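Local coordinates for protein adenylosuccinate lyase (Francisella tularensis subsp. tularensis SCHU S4, PDB 4EEI) that probably cleaves adenylosuccinate to AMP and fumarate, and also splits fumarate from the succinylated imidazole intermediate of de novo purine synthesis, at residues R4-A8 / E9-I13; D16-K19 / Y20-L24; L357-L360 / V361-P365. All coordinates share one frame; numbering follows the deposited sequence.

Contact 1 of 3, residues R4-A8 / E9-I13; sequences RYDVA and EISKI. With AMP (adenosine monophosphate), chain C.
Val7 sits at the N-cap of helix 8-14, and its carbonyl starts the helix: Val7 O accepts Ser11 N at 3.1 Å, nearly in line with the C=O, and Ile10 N from above the carbonyl plane. Lys12 N bonds to Ala8 O one residue on. Asp6, just before the cap, reaches over this first turn. Ser11 OG donates to Asp6 OD1 at 2.7 Å, on the syn lone pair. Ser11 holds its hydroxyl between its own backbone N and carbonyl carbon (chi1 58°), which turns OG toward Asp6. On another side of the turn, Val7 CG1 lies 4.0 Å from Ile10 CG1 and 3.6 Å from Glu9 OE2. The Glu9 carboxylate goes on to a salt bridge with Arg325.

Arg4 and Tyr5 leave the turn and meet the phosphate of AMP. Arg4 has an extended chain, and its NE donates to AMP O1P at 2.9 Å, almost straight (174°) and in the guanidinium plane. Its NH2 bonds to AMP O5' at 3.2 Å. Tyr5 OH also donates to AMP O1P, a very short bond of 2.5 Å in the ring plane. Arg310 and Ser306 of the second subunit bind the same AMP. AMP is therefore held by two subunits, with Arg4 and Tyr5 at its phosphate, while a few residues on, a two-donor carbonyl and a serine-carboxylate hydrogen bond begin a helix.

Contact 2 of 3, residues D16-K19 / Y20-L24; sequences DENK and YAKML
The contact is the first two turns of helix 16-33, where side chains four residues apart pair along the helix surface. Tyr20 N, Ala21 N, Lys22 N and Met23 N bond to the carbonyls of Asp16, Glu17, Asn18 and Lys19, the regular alpha-helical pattern.

Asn18 and Lys22 form the direct polar pair. Lys22 folds back, bent at its outer three torsions, and its NZ donates to Asn18 OD1 at 2.8 Å. The C=O...NZ angle is 135°, with NZ tilted 17° from the amide carbonyl plane. The other end of the amide is also used: Asn18 ND2 bonds to Ile13 O, at the end of helix 8-14. Both polar atoms of the amide are engaged, which should fix its rotation.

Asp16 and Tyr20 are joined less directly. Asp16 CB lies 4.0 Å from Tyr20 CE2. A water bridges them, 2.9 Å from Asp16 OD2 and 3.1 Å from Tyr20 OH, at the edge of the ring and in its plane.

Lys19 makes the apolar link with its stem. It lies side by side with Met23, pointing the same way, with Lys19 CD 3.7 Å from Met23 CE. The same Lys19 CD is 3.8 Å from Tyr20 CE1. Met23 and Lys22 also touch Ala101 of helix 94-131, and Tyr20 packs on Pro55 and Val58.

The side chain of Lys19 comes about 4 Å from that of Arg310, an AMP-binding residue. The arrangement is typical of i to i+4 pairing along an alpha helix, here set among helices 55-65, 68-77 and 94-131 near the nucleotide site.

Contact 3 of 3, residues L357-L360 / V361-P365; sequences LHFL and VANTP
Leu360 and Thr364 meet where helix 352-363 ends, and Thr364 is the first residue to leave helical geometry. The backbone bonds are regular at first: Val361 N to Leu357 O, and Ala362 N to His358 O. Asn363 N then makes weak bonds to Phe359 O and Leu360 O.

The side-chain amide of Asn363 adds a bond at this end. Its ND2 donates to Phe359 O at 3.0 Å. The same ND2 lies 3.4 Å above the Phe359 ring, over its centre, with ring and amide planes 38° apart. With chi1 at -164°, CG of Phe359 points away from its own N, and the ring comes to lie beneath the amide.

Apolar contacts are few between the segments: Leu357 CD1 to Val361 CG2 at 4.1 Å, and Leu360 CD2 to Thr364 CG2 at 4.2 Å. Leu360 also packs on Cys371 and Val375 of helix 368-381. Phe90 of the third subunit covers Val361 and Ala362, and Lys86 of that subunit bonds to Thr364 O.

Thr364 grips the last turn twice. Its N (2.8 Å) and its OG1 (2.7 Å) both donate to Leu360 O, from opposite faces of the carbonyl plane.

In the fold
Contacts 1 and 2 are neighbours in sequence and space, on consecutive helices 8-14 and 16-33. They touch where Asn18 ND2 meets Ile13 O. Contact 3 lies across the chain's centre, with its own centre about 62 Å from that of contact 1 and about 72 Å from that of contact 2. Contact 1 is a surface contact, and contacts 2 and 3 are partly buried. Their chemistry follows their place. Contact 1 starts a helix and has charged and hydroxyl groups at an AMP that a second subunit also binds. Contact 2 lies within a helix and mixes polar and apolar pairs. Contact 3 ends a helix against the third subunit, with a hydroxyl and an amide bonded to backbone carbonyls.

Contact 1 of 3, residues R4-A8 / E9-I13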
loop_
_atom_site.group_PDB
_atom_site.type_symbol
_atom_site.label_atom_id
_atom_site.label_comp_id
_atom_site.label_asym_id
_atom_site.label_seq_id
_atom_site.Cartn_x
_atom_site.Cartn_y
_atom_site.Cartn_z
ATOM N N ARG B 4 -20.312 -8.052 -14.173
ATOM C CA ARG B 4 -20.779 -8.831 -13.022
ATOM C C ARG B 4 -21.160 -7.973 -11.806
ATOM O O ARG B 4 -22.114 -8.296 -11.101
ATOM C CB ARG B 4 -19.714 -9.868 -12.633
ATOM C CG ARG B 4 -20.097 -10.806 -11.486
ATOM C CD ARG B 4 -19.042 -11.914 -11.319
ATOM N NE ARG B 4 -19.441 -12.927 -10.344
ATOM C CZ ARG B 4 -20.196 -13.983 -10.626
ATOM N NH1 ARG B 4 -20.641 -14.179 -11.862
ATOM N NH2 ARG B 4 -20.508 -14.846 -9.670
ATOM N N TYR B 5 -20.434 -6.877 -11.573
ATOM C CA TYR B 5 -20.678 -6.032 -10.403
ATOM C C TYR B 5 -21.123 -4.610 -10.751
ATOM O O TYR B 5 -21.122 -3.731 -9.897
ATOM C CB TYR B 5 -19.416 -5.947 -9.534
ATOM C CG TYR B 5 -18.800 -7.293 -9.214
ATOM C CD1 TYR B 5 -19.526 -8.272 -8.552
ATOM C CD2 TYR B 5 -17.487 -7.571 -9.560
ATOM C CE1 TYR B 5 -18.957 -9.513 -8.249
ATOM C CE2 TYR B 5 -16.907 -8.794 -9.260
ATOM C CZ TYR B 5 -17.648 -9.761 -8.609
ATOM O OH TYR B 5 -17.068 -10.985 -8.319
ATOM N N ASP B 6 -21.502 -4.389 -12.000
ATOM C CA ASP B 6 -21.776 -3.040 -12.483
ATOM C C ASP B 6 -23.134 -2.543 -11.997
ATOM O O ASP B 6 -24.164 -3.112 -12.328
ATOM C CB ASP B 6 -21.730 -3.023 -14.020
ATOM C CG ASP B 6 -21.709 -1.617 -14.597
ATOM O OD1 ASP B 6 -22.240 -0.696 -13.948
ATOM O OD2 ASP B 6 -21.160 -1.434 -15.706
ATOM N N VAL B 7 -23.132 -1.469 -11.222
ATOM C CA VAL B 7 -24.375 -0.824 -10.818
ATOM C C VAL B 7 -24.659 0.254 -11.847
ATOM O O VAL B 7 -23.907 1.219 -11.951
ATOM C CB VAL B 7 -24.244 -0.178 -9.435
ATOM C CG1 VAL B 7 -25.556 0.506 -9.041
ATOM C CG2 VAL B 7 -23.838 -1.226 -8.398
ATOM N N ALA B 8 -25.749 0.087 -12.590
ATOM C CA ALA B 8 -26.017 0.886 -13.786
ATOM C C ALA B 8 -25.931 2.397 -13.571
ATOM O O ALA B 8 -25.321 3.105 -14.373
ATOM C CB ALA B 8 -27.366 0.493 -14.399
ATOM N N GLU B 9 -26.536 2.894 -12.497
ATOM C CA GLU B 9 -26.612 4.338 -12.298
ATOM C C GLU B 9 -25.257 4.930 -11.935
ATOM O O GLU B 9 -25.009 6.115 -12.163
ATOM C CB GLU B 9 -27.655 4.700 -11.240
ATOM C CG GLU B 9 -27.370 4.131 -9.866
ATOM C CD GLU B 9 -28.227 2.915 -9.570
ATOM O OE1 GLU B 9 -28.707 2.795 -8.419
ATOM O OE2 GLU B 9 -28.416 2.079 -10.489
ATOM N N ILE B 10 -24.366 4.115 -11.372
ATOM C CA ILE B 10 -23.030 4.622 -11.066
ATOM C C ILE B 10 -22.148 4.627 -12.317
ATOM O O ILE B 10 -21.452 5.599 -12.589
ATOM C CB ILE B 10 -22.363 3.826 -9.933
ATOM C CG1 ILE B 10 -23.285 3.782 -8.711
ATOM C CG2 ILE B 10 -21.005 4.431 -9.570
ATOM C CD1 ILE B 10 -23.705 5.161 -8.199
ATOM N N SER B 11 -22.178 3.556 -13.101
ATOM C CA SER B 11 -21.330 3.548 -14.286
ATOM C C SER B 11 -21.801 4.601 -15.299
ATOM O O SER B 11 -20.996 5.133 -16.060
ATOM C CB SER B 11 -21.248 2.152 -14.903
ATOM O OG SER B 11 -22.522 1.681 -15.239
ATOM N N LYS B 12 -23.094 4.909 -15.276
ATOM C CA LYS B 12 -23.660 5.920 -16.161
ATOM C C LYS B 12 -23.049 7.287 -15.876
ATOM O O LYS B 12 -22.772 8.058 -16.793
ATOM C CB LYS B 12 -25.180 5.983 -16.005
ATOM C CG LYS B 12 -25.860 6.956 -16.953
ATOM C CD LYS B 12 -27.373 6.848 -16.865
ATOM C CE LYS B 12 -28.053 7.818 -17.817
ATOM N NZ LYS B 12 -28.042 9.210 -17.292
ATOM N N ILE B 13 -22.810 7.571 -14.602
ATOM C CA ILE B 13 -22.220 8.843 -14.209
ATOM C C ILE B 13 -20.828 8.994 -14.814
ATOM O O ILE B 13 -20.443 10.077 -15.249
ATOM C CB ILE B 13 -22.123 8.970 -12.678
ATOM C CG1 ILE B 13 -23.513 9.152 -12.066
ATOM C CG2 ILE B 13 -21.212 10.125 -12.293
ATOM C CD1 ILE B 13 -23.575 8.845 -10.587
HETATM P P AMP C . -17.787 -13.866 -6.936
HETATM O O1P AMP C . -18.611 -12.771 -7.561
HETATM O O2P AMP C . -17.610 -13.732 -5.447
HETATM O O3P AMP C . -16.521 -14.180 -7.685
HETATM O "O5'" AMP C . -18.693 -15.182 -7.109
HETATM C "C5'" AMP C . -18.187 -16.470 -6.764
HETATM C "C4'" AMP C . -19.063 -17.536 -7.407
HETATM O "O4'" AMP C . -18.544 -18.840 -7.135
HETATM C "C3'" AMP C . -20.473 -17.492 -6.845
HETATM O "O3'" AMP C . -21.402 -17.594 -7.925
HETATM C "C2'" AMP C . -20.578 -18.720 -5.969
HETATM O "O2'" AMP C . -21.895 -19.265 -6.007
HETATM C "C1'" AMP C . -19.574 -19.670 -6.594
HETATM N N9 AMP C . -19.025 -20.618 -5.596
HETATM C C8 AMP C . -19.520 -20.859 -4.369
HETATM N N7 AMP C . -18.776 -21.789 -3.719
HETATM C C5 AMP C . -17.781 -22.158 -4.545
HETATM C C6 AMP C . -16.639 -23.098 -4.490
HETATM N N6 AMP C . -16.408 -23.850 -3.389
HETATM N N1 AMP C . -15.838 -23.178 -5.575
HETATM C C2 AMP C . -16.058 -22.436 -6.674
HETATM N N3 AMP C . -17.074 -21.564 -6.793
HETATM C C4 AMP C . -17.952 -21.383 -5.781
#

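Contact 2 of 3, residues D16-K19 / Y20-L24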
loop_
_atom_site.group_PDB
_atom_site.type_symbol
_atom_site.label_atom_id
_atom_site.label_comp_id
_atom_site.label_asym_id
_atom_site.label_seq_id
_atom_site.Cartn_x
_atom_site.Cartn_y
_atom_site.Cartn_z
ATOM N N ASP B 16 -18.826 8.025 -20.872
ATOM C CA ASP B 16 -18.419 9.172 -21.684
ATOM C C ASP B 16 -19.532 10.206 -21.849
ATOM O O ASP B 16 -19.272 11.406 -21.845
ATOM C CB ASP B 16 -17.927 8.725 -23.069
ATOM C CG ASP B 16 -16.508 8.184 -23.049
ATOM O OD1 ASP B 16 -15.822 8.280 -22.009
ATOM O OD2 ASP B 16 -16.071 7.674 -24.102
ATOM N N GLU B 17 -20.772 9.751 -22.000
ATOM C CA GLU B 17 -21.858 10.707 -22.245
ATOM C C GLU B 17 -22.050 11.706 -21.097
ATOM O O GLU B 17 -22.213 12.907 -21.327
ATOM C CB GLU B 17 -23.186 10.012 -22.540
ATOM C CG GLU B 17 -24.311 11.018 -22.783
ATOM C CD GLU B 17 -25.662 10.371 -23.003
ATOM O OE1 GLU B 17 -26.114 10.330 -24.169
ATOM O OE2 GLU B 17 -26.279 9.921 -22.012
ATOM N N ASN B 18 -22.046 11.215 -19.863
ATOM C CA ASN B 18 -22.194 12.113 -18.725
ATOM C C ASN B 18 -20.923 12.906 -18.455
ATOM O O ASN B 18 -20.984 14.052 -17.987
ATOM C CB ASN B 18 -22.635 11.373 -17.462
ATOM C CG ASN B 18 -22.952 12.323 -16.328
ATOM O OD1 ASN B 18 -23.877 13.134 -16.433
ATOM N ND2 ASN B 18 -22.178 12.250 -15.246
ATOM N N LYS B 19 -19.771 12.304 -18.744
ATOM C CA LYS B 19 -18.506 13.029 -18.600
ATOM C C LYS B 19 -18.547 14.308 -19.435
ATOM O O LYS B 19 -18.212 15.387 -18.943
ATOM C CB LYS B 19 -17.306 12.166 -19.016
ATOM C CG LYS B 19 -15.965 12.882 -18.862
ATOM C CD LYS B 19 -15.064 12.732 -20.088
ATOM C CE LYS B 19 -14.429 11.358 -20.162
ATOM N NZ LYS B 19 -13.744 10.989 -18.885
ATOM N N TYR B 20 -18.972 14.189 -20.689
ATOM C CA TYR B 20 -19.061 15.358 -21.567
ATOM C C TYR B 20 -20.229 16.271 -21.206
ATOM O O TYR B 20 -20.138 17.484 -21.367
ATOM C CB TYR B 20 -19.171 14.927 -23.037
ATOM C CG TYR B 20 -17.976 14.137 -23.522
ATOM C CD1 TYR B 20 -16.678 14.546 -23.232
ATOM C CD2 TYR B 20 -18.147 12.976 -24.257
ATOM C CE1 TYR B 20 -15.585 13.813 -23.669
ATOM C CE2 TYR B 20 -17.071 12.243 -24.694
ATOM C CZ TYR B 20 -15.794 12.658 -24.400
ATOM O OH TYR B 20 -14.729 11.910 -24.849
ATOM N N ALA B 21 -21.332 15.699 -20.727
ATOM C CA ALA B 21 -22.467 16.533 -20.321
ATOM C C ALA B 21 -22.071 17.443 -19.147
ATOM O O ALA B 21 -22.482 18.604 -19.074
ATOM C CB ALA B 21 -23.678 15.687 -19.978
ATOM N N LYS B 22 -21.265 16.919 -18.231
ATOM C CA LYS B 22 -20.806 17.740 -17.111
ATOM C C LYS B 22 -19.793 18.779 -17.574
ATOM O O LYS B 22 -19.809 19.920 -17.099
ATOM C CB LYS B 22 -20.252 16.860 -15.982
ATOM C CG LYS B 22 -21.327 15.978 -15.307
ATOM C CD LYS B 22 -22.376 16.820 -14.582
ATOM C CE LYS B 22 -23.705 16.876 -15.324
ATOM N NZ LYS B 22 -24.505 15.616 -15.229
ATOM N N MET B 23 -18.928 18.403 -18.515
ATOM C CA MET B 23 -18.004 19.373 -19.107
ATOM C C MET B 23 -18.770 20.519 -19.763
ATOM O O MET B 23 -18.391 21.692 -19.645
ATOM C CB MET B 23 -17.084 18.696 -20.123
ATOM C CG MET B 23 -15.963 17.878 -19.482
ATOM S SD MET B 23 -14.932 17.092 -20.740
ATOM C CE MET B 23 -13.799 16.150 -19.697
ATOM N N LEU B 24 -19.859 20.178 -20.434
ATOM C CA LEU B 24 -20.684 21.188 -21.088
ATOM C C LEU B 24 -21.313 22.132 -20.067
ATOM O O LEU B 24 -21.351 23.346 -20.278
ATOM C CB LEU B 24 -21.765 20.531 -21.948
ATOM C CG LEU B 24 -22.680 21.539 -22.656
ATOM C CD1 LEU B 24 -21.887 22.423 -23.619
ATOM C CD2 LEU B 24 -23.807 20.825 -23.395
HETATM O O HOH W 1 -15.912 9.497 -26.384
#

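Contact 3 of 3, residues L357-L360 / V361-P365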
loop_
_atom_site.group_PDB
_atom_site.type_symbol
_atom_site.label_atom_id
_atom_site.label_comp_id
_atom_site.label_asym_id
_atom_site.label_seq_id
_atom_site.Cartn_x
_atom_site.Cartn_y
_atom_site.Cartn_z
ATOM N N LEU B 357 -14.789 -14.769 42.119
ATOM C CA LEU B 357 -13.558 -14.246 42.704
ATOM C C LEU B 357 -13.746 -12.776 43.057
ATOM O O LEU B 357 -13.467 -12.357 44.182
ATOM C CB LEU B 357 -12.369 -14.419 41.755
ATOM C CG LEU B 357 -11.041 -13.878 42.291
ATOM C CD1 LEU B 357 -10.784 -14.386 43.697
ATOM C CD2 LEU B 357 -9.887 -14.258 41.388
ATOM N N HIS B 358 -14.231 -12.007 42.085
ATOM C CA HIS B 358 -14.528 -10.597 42.294
ATOM C C HIS B 358 -15.571 -10.403 43.385
ATOM O O HIS B 358 -15.462 -9.486 44.200
ATOM C CB HIS B 358 -15.020 -9.955 41.000
ATOM C CG HIS B 358 -13.926 -9.608 40.041
ATOM N ND1 HIS B 358 -13.422 -10.511 39.128
ATOM C CD2 HIS B 358 -13.248 -8.453 39.842
ATOM C CE1 HIS B 358 -12.480 -9.925 38.408
ATOM N NE2 HIS B 358 -12.356 -8.675 38.818
ATOM N N PHE B 359 -16.586 -11.257 43.404
ATOM C CA PHE B 359 -17.603 -11.134 44.433
ATOM C C PHE B 359 -17.007 -11.259 45.835
ATOM O O PHE B 359 -17.323 -10.465 46.728
ATOM C CB PHE B 359 -18.729 -12.151 44.246
ATOM C CG PHE B 359 -19.959 -11.811 45.031
ATOM C CD1 PHE B 359 -20.951 -11.019 44.471
ATOM C CD2 PHE B 359 -20.099 -12.228 46.345
ATOM C CE1 PHE B 359 -22.076 -10.675 45.197
ATOM C CE2 PHE B 359 -21.222 -11.888 47.082
ATOM C CZ PHE B 359 -22.213 -11.110 46.506
ATOM N N LEU B 360 -16.143 -12.250 46.034
ATOM C CA LEU B 360 -15.568 -12.478 47.357
ATOM C C LEU B 360 -14.599 -11.361 47.726
ATOM O O LEU B 360 -14.577 -10.893 48.868
ATOM C CB LEU B 360 -14.864 -13.835 47.423
ATOM C CG LEU B 360 -15.750 -15.075 47.278
ATOM C CD1 LEU B 360 -14.923 -16.342 47.402
ATOM C CD2 LEU B 360 -16.851 -15.061 48.318
ATOM N N VAL B 361 -13.801 -10.938 46.750
ATOM C CA VAL B 361 -12.863 -9.839 46.951
ATOM C C VAL B 361 -13.613 -8.588 47.400
ATOM O O VAL B 361 -13.245 -7.951 48.386
ATOM C CB VAL B 361 -12.065 -9.546 45.662
ATOM C CG1 VAL B 361 -11.328 -8.216 45.768
ATOM C CG2 VAL B 361 -11.082 -10.674 45.376
ATOM N N ALA B 362 -14.688 -8.259 46.686
ATOM C CA ALA B 362 -15.461 -7.048 46.967
ATOM C C ALA B 362 -16.302 -7.117 48.245
ATOM O O ALA B 362 -16.689 -6.079 48.788
ATOM C CB ALA B 362 -16.335 -6.707 45.792
ATOM N N ASN B 363 -16.592 -8.327 48.719
ATOM C CA ASN B 363 -17.529 -8.483 49.831
ATOM C C ASN B 363 -16.984 -9.151 51.092
ATOM O O ASN B 363 -17.698 -9.274 52.083
ATOM C CB ASN B 363 -18.802 -9.194 49.363
ATOM C CG ASN B 363 -19.630 -8.340 48.426
ATOM O OD1 ASN B 363 -20.240 -7.357 48.846
ATOM N ND2 ASN B 363 -19.656 -8.708 47.148
ATOM N N THR B 364 -15.732 -9.590 51.051
ATOM C CA THR B 364 -15.083 -10.135 52.238
ATOM C C THR B 364 -13.820 -9.339 52.527
ATOM O O THR B 364 -13.289 -8.678 51.637
ATOM C CB THR B 364 -14.693 -11.619 52.070
ATOM O OG1 THR B 364 -13.528 -11.722 51.241
ATOM C CG2 THR B 364 -15.832 -12.413 51.453
ATOM N N PRO B 365 -13.353 -9.383 53.783
ATOM C CA PRO B 365 -12.034 -8.884 54.190
ATOM C C PRO B 365 -10.875 -9.750 53.678
ATOM O O PRO B 365 -9.722 -9.336 53.799
ATOM C CB PRO B 365 -12.092 -8.960 55.722
ATOM C CG PRO B 365 -13.540 -8.910 56.057
ATOM C CD PRO B 365 -14.229 -9.634 54.943
#